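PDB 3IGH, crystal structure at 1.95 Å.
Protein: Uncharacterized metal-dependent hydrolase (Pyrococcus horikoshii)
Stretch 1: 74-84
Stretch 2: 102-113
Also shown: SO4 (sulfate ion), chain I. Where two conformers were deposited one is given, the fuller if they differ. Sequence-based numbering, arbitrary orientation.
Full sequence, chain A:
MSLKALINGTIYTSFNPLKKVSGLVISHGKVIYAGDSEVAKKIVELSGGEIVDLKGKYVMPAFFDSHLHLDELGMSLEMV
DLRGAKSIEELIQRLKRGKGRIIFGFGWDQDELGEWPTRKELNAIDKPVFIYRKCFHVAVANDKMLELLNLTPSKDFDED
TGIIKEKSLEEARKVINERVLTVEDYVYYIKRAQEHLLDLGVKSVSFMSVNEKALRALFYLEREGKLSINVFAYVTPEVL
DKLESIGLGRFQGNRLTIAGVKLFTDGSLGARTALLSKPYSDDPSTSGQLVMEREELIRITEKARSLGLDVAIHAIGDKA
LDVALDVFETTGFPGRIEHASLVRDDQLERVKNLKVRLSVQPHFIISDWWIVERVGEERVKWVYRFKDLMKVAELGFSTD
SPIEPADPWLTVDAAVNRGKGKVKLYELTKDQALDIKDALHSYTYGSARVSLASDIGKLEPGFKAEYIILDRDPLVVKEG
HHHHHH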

ATOM      1  N   GLY A  74      16.507 -12.100 -11.975  1.00 29.58           N
ATOM      2  CA  GLY A  74      16.513 -13.332 -11.182  1.00 29.18           C
ATOM      3  C   GLY A  74      16.598 -14.579 -12.047  1.00 31.74           C
ATOM      4  O   GLY A  74      17.404 -15.456 -11.763  1.00 34.64           O
ATOM      5  N   MET A  75      15.791 -14.627 -13.114  1.00 32.96           N
ATOM      6  CA  MET A  75      15.786 -15.760 -14.053  0.50 36.13           C
ATOM      7  C   MET A  75      17.147 -15.905 -14.729  1.00 36.30           C
ATOM      8  O   MET A  75      17.690 -17.013 -14.797  1.00 33.63           O
ATOM      9  CB  MET A  75      14.669 -15.634 -15.113  0.50 35.01           C
ATOM     10  CG  MET A  75      14.839 -16.611 -16.317  0.50 45.44           C
ATOM     11  SD  MET A  75      13.388 -17.039 -17.321  0.50 46.75           S
ATOM     12  CE  MET A  75      12.402 -17.869 -16.076  0.50 30.03           C
ATOM     13  N   SER A  76      17.696 -14.775 -15.196  1.00 33.16           N
ATOM     14  CA  SER A  76      18.984 -14.738 -15.896  0.50 33.39           C
ATOM     15  C   SER A  76      20.124 -15.261 -15.025  1.00 35.58           C
ATOM     16  O   SER A  76      21.024 -15.936 -15.510  1.00 37.38           O
ATOM     17  CB  SER A  76      19.290 -13.310 -16.353  0.50 32.72           C
ATOM     18  OG  SER A  76      20.526 -13.228 -17.042  0.50 29.60           O
ATOM     19  N   LEU A  77      20.079 -14.931 -13.737  1.00 29.68           N
ATOM     20  CA  LEU A  77      21.110 -15.371 -12.794  1.00 34.66           C
ATOM     21  C   LEU A  77      21.072 -16.882 -12.519  1.00 39.09           C
ATOM     22  O   LEU A  77      22.069 -17.467 -12.097  1.00 39.63           O
ATOM     23  CB  LEU A  77      21.025 -14.580 -11.482  1.00 33.46           C
ATOM     24  CG  LEU A  77      21.418 -13.093 -11.570  1.00 37.83           C
ATOM     25  CD1 LEU A  77      20.849 -12.301 -10.395  1.00 37.08           C
ATOM     26  CD2 LEU A  77      22.933 -12.901 -11.677  1.00 37.70           C
ATOM     27  N   GLU A  78      19.916 -17.492 -12.762  1.00 35.31           N
ATOM     28  CA  GLU A  78      19.697 -18.925 -12.556  1.00 40.54           C
ATOM     29  C   GLU A  78      19.800 -19.746 -13.834  1.00 39.11           C
ATOM     30  O   GLU A  78      19.883 -20.977 -13.781  1.00 43.10           O
ATOM     31  CB  GLU A  78      18.324 -19.139 -11.913  1.00 39.98           C
ATOM     32  CG  GLU A  78      18.231 -18.523 -10.518  1.00 51.44           C
ATOM     33  CD  GLU A  78      19.276 -19.099  -9.568  1.00 68.33           C
ATOM     34  OE1 GLU A  78      19.297 -20.337  -9.400  1.00 68.44           O
ATOM     35  OE2 GLU A  78      20.077 -18.323  -9.001  1.00 65.09           O
ATOM     36  N   MET A  79      19.788 -19.059 -14.973  1.00 32.37           N
ATOM     37  CA  MET A  79      19.818 -19.692 -16.296  1.00 36.43           C
ATOM     38  C   MET A  79      21.158 -20.372 -16.574  1.00 40.90           C
ATOM     39  O   MET A  79      22.190 -19.980 -16.028  1.00 43.86           O
ATOM     40  CB  MET A  79      19.562 -18.651 -17.394  1.00 37.60           C
ATOM     41  CG  MET A  79      18.120 -18.486 -17.809  1.00 42.58           C
ATOM     42  SD  MET A  79      17.958 -17.287 -19.148  1.00 35.51           S
ATOM     43  CE  MET A  79      16.285 -17.593 -19.675  1.00 52.95           C
ATOM     44  N   VAL A  80      21.125 -21.390 -17.431  1.00 40.26           N
ATOM     45  CA  VAL A  80      22.341 -22.007 -17.950  1.00 38.94           C
ATOM     46  C   VAL A  80      22.924 -21.134 -19.065  1.00 32.75           C
ATOM     47  O   VAL A  80      22.244 -20.804 -20.047  1.00 31.95           O
ATOM     48  CB  VAL A  80      22.087 -23.454 -18.467  1.00 42.55           C
ATOM     49  CG1 VAL A  80      23.388 -24.099 -18.940  1.00 43.75           C
ATOM     50  CG2 VAL A  80      21.464 -24.315 -17.372  1.00 37.01           C
ATOM     51  N   ASP A  81      24.190 -20.763 -18.900  1.00 35.85           N
ATOM     52  CA  ASP A  81      24.903 -19.936 -19.866  1.00 37.75           C
ATOM     53  C   ASP A  81      25.505 -20.831 -20.961  1.00 38.26           C
ATOM     54  O   ASP A  81      26.431 -21.604 -20.704  1.00 40.52           O
ATOM     55  CB  ASP A  81      25.994 -19.138 -19.136  1.00 39.62           C
ATOM     56  CG  ASP A  81      26.632 -18.062 -20.004  1.00 45.88           C
ATOM     57  OD1 ASP A  81      26.363 -18.002 -21.224  1.00 42.77           O
ATOM     58  OD2 ASP A  81      27.412 -17.260 -19.451  1.00 58.23           O
ATOM     59  N   LEU A  82      24.980 -20.698 -22.178  1.00 36.13           N
ATOM     60  CA  LEU A  82      25.414 -21.502 -23.320  1.00 38.12           C
ATOM     61  C   LEU A  82      26.300 -20.730 -24.296  1.00 42.16           C
ATOM     62  O   LEU A  82      26.628 -21.233 -25.375  1.00 39.10           O
ATOM     63  CB  LEU A  82      24.205 -22.085 -24.065  1.00 33.03           C
ATOM     64  CG  LEU A  82      23.177 -22.881 -23.251  1.00 45.84           C
ATOM     65  CD1 LEU A  82      21.928 -23.138 -24.092  1.00 33.84           C
ATOM     66  CD2 LEU A  82      23.763 -24.189 -22.725  1.00 40.25           C
ATOM     67  N   ARG A  83      26.685 -19.511 -23.922  1.00 38.25           N
ATOM     68  CA  ARG A  83      27.577 -18.708 -24.756  1.00 43.75           C
ATOM     69  C   ARG A  83      28.925 -19.402 -24.866  1.00 38.38           C
ATOM     70  O   ARG A  83      29.461 -19.891 -23.872  1.00 36.39           O
ATOM     71  CB  ARG A  83      27.764 -17.309 -24.170  1.00 44.08           C
ATOM     72  CG  ARG A  83      26.532 -16.432 -24.260  1.00 45.29           C
ATOM     73  CD  ARG A  83      26.777 -15.096 -23.593  1.00 42.50           C
ATOM     74  NE  ARG A  83      27.049 -15.258 -22.168  1.00 43.76           N
ATOM     75  CZ  ARG A  83      27.252 -14.251 -21.328  1.00 58.31           C
ATOM     76  NH1 ARG A  83      27.223 -13.002 -21.766  1.00 53.09           N
ATOM     77  NH2 ARG A  83      27.483 -14.493 -20.048  1.00 48.17           N
ATOM     78  N   GLY A  84      29.442 -19.481 -26.085  1.00 41.45           N
ATOM     79  CA  GLY A  84      30.727 -20.124 -26.315  1.00 45.54           C
ATOM     80  C   GLY A  84      30.724 -21.644 -26.388  1.00 51.33           C
ATOM     81  O   GLY A  84      31.790 -22.239 -26.558  1.00 52.91           O
TER
HETATM   82  S   SO4 I   8      21.786 -20.396 -40.468  1.00 73.08           S
HETATM   83  O1  SO4 I   8      22.021 -21.842 -40.448  1.00 68.57           O
HETATM   84  O2  SO4 I   8      21.764 -19.917 -41.848  1.00 67.03           O
HETATM   85  O3  SO4 I   8      20.500 -20.109 -39.837  1.00 82.79           O
HETATM   86  O4  SO4 I   8      22.858 -19.713 -39.747  1.00 75.25           O
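Stretch 2, residues 102-113: IIFGFGWDQDEL

Stretch 2 is a strand from Ile 103 to Trp 108, extended except at Gly 107, where phi is positive (93/3), and then turns into a helix at Gln 110. It lies alongside the short strand Val 80–Asp 81, which follows the helix of stretch 1, and the two run parallel, Val 80 pairing with Gly 105 (CA to CA 4.4 Å) and Asp 81 with Phe 106 (CA to CA 5.6 Å). Together the stretches bury 728 Å².

Three backbone hydrogen bonds set this register. Val 80 N donates to Phe 104 O (2.9 Å, nearly linear at 170°), Phe 106 N donates to Val 80 O (3.0 Å), and Leu 82 N donates to Phe 106 O (2.8 Å). Val 80 and Phe 106 thus each use both their amide and their carbonyl across the interface, in the alternating manner of parallel strands. Val 80 O also receives a CA-H...O contact from Gly 105 CA at 3.2 Å, and a similar contact joins Arg 83 CA to Gly 107 O at 3.4 Å. Beyond the strand, Gly 84 N, whose residue has a positive phi, is satisfied by a side chain instead: it donates to Glu 112 OE2 at 3.3 Å.

The Asp 81 carboxylate is satisfied within its own stretch. Asp 81 OD1 accepts from Arg 83 N (3.1 Å) and Arg 83 NE (3.0 Å), while Asp 81 OD2 forms a salt bridge with Arg 83 NH2 (2.8 Å). The guanidinium also has Phe 106 CE1 over one face, 3.8 Å from Arg 83 NE. The Phe 106 ring, with chi1 in p, also meets Met 79 CB at its edge, 3.8 Å from CD2 of the ring. Gly 107 leaves room for the arginine: a CB there would fall 2.5 Å from Arg 83 CG, and its backbone angles independently call for glycine.

Apolar packing completes the contact. Met 75 lies over one face of the Phe 104 ring, its CE 3.6 Å from Phe 104 CE2 and its SD 4.3 Å from the ring centroid. Met 79 CG rests 3.7 Å from Phe 104 CB, Val 80 CG2 lies 3.9 Å from Ile 103 CG2, and Leu 82 CD1 reaches the edge of the indole at Trp 108 CD1 (3.8 Å).

At the start of the stretch 2 helix, Asp 109 is the N-cap, its OD1 accepting from Asp 111 N at 2.9 Å. Gln 110, out of reach of stretch 1, donates through NE2 to O4 of the sulfate at 2.9 Å.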

ATOM      1  N   ILE A 102      12.399 -26.468 -14.190  1.00 47.07           N
ATOM      2  CA  ILE A 102      12.525 -26.255 -15.627  1.00 47.80           C
ATOM      3  C   ILE A 102      13.917 -25.704 -15.861  1.00 46.66           C
ATOM      4  O   ILE A 102      14.363 -24.818 -15.127  1.00 40.33           O
ATOM      5  CB  ILE A 102      11.480 -25.245 -16.138  1.00 46.39           C
ATOM      6  CG1 ILE A 102      10.069 -25.757 -15.867  1.00 54.71           C
ATOM      7  CG2 ILE A 102      11.632 -24.993 -17.630  1.00 47.18           C
ATOM      8  CD1 ILE A 102       9.148 -24.670 -15.495  1.00 49.90           C
ATOM      9  N   ILE A 103      14.604 -26.240 -16.867  1.00 41.44           N
ATOM     10  CA  ILE A 103      15.945 -25.786 -17.199  1.00 41.12           C
ATOM     11  C   ILE A 103      15.866 -24.737 -18.296  1.00 38.15           C
ATOM     12  O   ILE A 103      15.532 -25.041 -19.443  1.00 37.54           O
ATOM     13  CB  ILE A 103      16.876 -26.960 -17.612  1.00 38.84           C
ATOM     14  CG1 ILE A 103      16.857 -28.077 -16.550  1.00 41.68           C
ATOM     15  CG2 ILE A 103      18.299 -26.456 -17.866  1.00 39.87           C
ATOM     16  CD1 ILE A 103      17.260 -27.640 -15.128  1.00 39.67           C
ATOM     17  N   PHE A 104      16.144 -23.493 -17.916  1.00 36.25           N
ATOM     18  CA  PHE A 104      16.176 -22.378 -18.853  1.00 33.93           C
ATOM     19  C   PHE A 104      17.632 -22.090 -19.209  1.00 32.00           C
ATOM     20  O   PHE A 104      18.504 -22.089 -18.340  1.00 33.66           O
ATOM     21  CB  PHE A 104      15.533 -21.123 -18.244  1.00 29.66           C
ATOM     22  CG  PHE A 104      14.034 -21.198 -18.103  1.00 34.62           C
ATOM     23  CD1 PHE A 104      13.206 -21.055 -19.215  1.00 38.79           C
ATOM     24  CD2 PHE A 104      13.450 -21.377 -16.851  1.00 46.12           C
ATOM     25  CE1 PHE A 104      11.816 -21.109 -19.084  1.00 38.89           C
ATOM     26  CE2 PHE A 104      12.061 -21.431 -16.708  1.00 41.28           C
ATOM     27  CZ  PHE A 104      11.244 -21.296 -17.830  1.00 34.68           C
ATOM     28  N   GLY A 105      17.885 -21.856 -20.491  1.00 35.86           N
ATOM     29  CA  GLY A 105      19.220 -21.538 -20.959  1.00 37.03           C
ATOM     30  C   GLY A 105      19.198 -20.381 -21.932  1.00 36.68           C
ATOM     31  O   GLY A 105      18.140 -20.014 -22.447  1.00 35.25           O
ATOM     32  N   PHE A 106      20.371 -19.817 -22.200  1.00 35.75           N
ATOM     33  CA  PHE A 106      20.477 -18.677 -23.114  1.00 32.44           C
ATOM     34  C   PHE A 106      21.855 -18.638 -23.768  1.00 30.03           C
ATOM     35  O   PHE A 106      22.824 -19.185 -23.235  1.00 35.24           O
ATOM     36  CB  PHE A 106      20.213 -17.344 -22.374  1.00 31.82           C
ATOM     37  CG  PHE A 106      21.390 -16.850 -21.560  1.00 31.18           C
ATOM     38  CD1 PHE A 106      22.284 -15.914 -22.091  1.00 43.86           C
ATOM     39  CD2 PHE A 106      21.609 -17.326 -20.273  1.00 35.52           C
ATOM     40  CE1 PHE A 106      23.382 -15.476 -21.352  1.00 37.68           C
ATOM     41  CE2 PHE A 106      22.691 -16.882 -19.523  1.00 38.27           C
ATOM     42  CZ  PHE A 106      23.584 -15.960 -20.066  1.00 38.49           C
ATOM     43  N   GLY A 107      21.928 -17.961 -24.911  1.00 32.00           N
ATOM     44  CA  GLY A 107      23.208 -17.575 -25.483  1.00 32.89           C
ATOM     45  C   GLY A 107      23.853 -18.501 -26.495  1.00 39.38           C
ATOM     46  O   GLY A 107      24.962 -18.217 -26.946  1.00 38.06           O
ATOM     47  N   TRP A 108      23.185 -19.596 -26.868  1.00 36.63           N
ATOM     48  CA  TRP A 108      23.765 -20.507 -27.867  1.00 34.31           C
ATOM     49  C   TRP A 108      23.754 -19.882 -29.252  1.00 31.70           C
ATOM     50  O   TRP A 108      22.952 -18.997 -29.540  1.00 34.30           O
ATOM     51  CB  TRP A 108      23.076 -21.892 -27.884  1.00 36.65           C
ATOM     52  CG  TRP A 108      21.614 -21.874 -28.273  1.00 32.40           C
ATOM     53  CD1 TRP A 108      20.552 -21.878 -27.413  1.00 33.17           C
ATOM     54  CD2 TRP A 108      21.054 -21.858 -29.599  1.00 32.01           C
ATOM     55  NE1 TRP A 108      19.375 -21.847 -28.114  1.00 33.00           N
ATOM     56  CE2 TRP A 108      19.648 -21.849 -29.456  1.00 36.00           C
ATOM     57  CE3 TRP A 108      21.599 -21.857 -30.891  1.00 33.44           C
ATOM     58  CZ2 TRP A 108      18.780 -21.827 -30.555  1.00 38.75           C
ATOM     59  CZ3 TRP A 108      20.734 -21.834 -31.980  1.00 39.05           C
ATOM     60  CH2 TRP A 108      19.342 -21.825 -31.807  1.00 36.66           C
ATOM     61  N   ASP A 109      24.636 -20.371 -30.123  1.00 34.07           N
ATOM     62  CA  ASP A 109      24.754 -19.853 -31.474  1.00 36.15           C
ATOM     63  C   ASP A 109      25.133 -21.024 -32.375  1.00 37.28           C
ATOM     64  O   ASP A 109      26.125 -21.709 -32.099  1.00 37.32           O
ATOM     65  CB  ASP A 109      25.853 -18.771 -31.505  1.00 38.95           C
ATOM     66  CG  ASP A 109      26.053 -18.136 -32.885  1.00 43.51           C
ATOM     67  OD1 ASP A 109      25.395 -18.514 -33.883  1.00 40.74           O
ATOM     68  OD2 ASP A 109      26.885 -17.208 -32.966  1.00 48.97           O
ATOM     69  N   GLN A 110      24.365 -21.220 -33.453  1.00 38.10           N
ATOM     70  CA  GLN A 110      24.624 -22.318 -34.398  0.80 39.97           C
ATOM     71  C   GLN A 110      25.986 -22.167 -35.082  1.00 40.24           C
ATOM     72  O   GLN A 110      26.584 -23.157 -35.486  1.00 41.28           O
ATOM     73  CB  GLN A 110      23.492 -22.476 -35.435  0.80 36.08           C
ATOM     74  CG  GLN A 110      23.346 -21.351 -36.481  0.80 29.64           C
ATOM     75  CD  GLN A 110      22.473 -20.197 -36.009  0.80 43.17           C
ATOM     76  OE1 GLN A 110      22.275 -19.992 -34.807  0.80 39.46           O
ATOM     77  NE2 GLN A 110      21.941 -19.439 -36.960  0.80 40.93           N
ATOM     78  N   ASP A 111      26.469 -20.927 -35.186  1.00 38.86           N
ATOM     79  CA  ASP A 111      27.791 -20.640 -35.761  1.00 41.94           C
ATOM     80  C   ASP A 111      28.939 -21.180 -34.904  1.00 35.43           C
ATOM     81  O   ASP A 111      29.979 -21.592 -35.429  1.00 39.35           O
ATOM     82  CB  ASP A 111      27.948 -19.138 -36.010  1.00 34.74           C
ATOM     83  CG  ASP A 111      27.102 -18.649 -37.174  1.00 49.71           C
ATOM     84  OD1 ASP A 111      26.557 -19.496 -37.921  1.00 52.59           O
ATOM     85  OD2 ASP A 111      26.987 -17.418 -37.348  1.00 48.31           O
ATOM     86  N   GLU A 112      28.738 -21.190 -33.590  1.00 32.69           N
ATOM     87  CA  GLU A 112      29.704 -21.770 -32.649  1.00 37.93           C
ATOM     88  C   GLU A 112      29.557 -23.285 -32.518  1.00 40.74           C
ATOM     89  O   GLU A 112      30.549 -24.009 -32.390  1.00 38.12           O
ATOM     90  CB  GLU A 112      29.556 -21.128 -31.267  1.00 37.47           C
ATOM     91  CG  GLU A 112      29.869 -19.628 -31.226  1.00 46.48           C
ATOM     92  CD  GLU A 112      29.772 -19.047 -29.818  1.00 55.11           C
ATOM     93  OE1 GLU A 112      30.807 -18.590 -29.295  1.00 54.14           O
ATOM     94  OE2 GLU A 112      28.665 -19.054 -29.231  1.00 58.89           O
ATOM     95  N   LEU A 113      28.311 -23.748 -32.535  1.00 39.16           N
ATOM     96  CA  LEU A 113      27.974 -25.158 -32.352  1.00 39.54           C
ATOM     97  C   LEU A 113      28.302 -26.002 -33.588  1.00 38.64           C
ATOM     98  O   LEU A 113      28.671 -27.171 -33.468  1.00 46.91           O
ATOM     99  CB  LEU A 113      26.475 -25.293 -32.041  1.00 32.84           C
ATOM    100  CG  LEU A 113      25.934 -24.719 -30.724  1.00 35.81           C
ATOM    101  CD1 LEU A 113      24.411 -24.696 -30.747  1.00 30.25           C
ATOM    102  CD2 LEU A 113      26.454 -25.508 -29.538  1.00 36.19           C
TER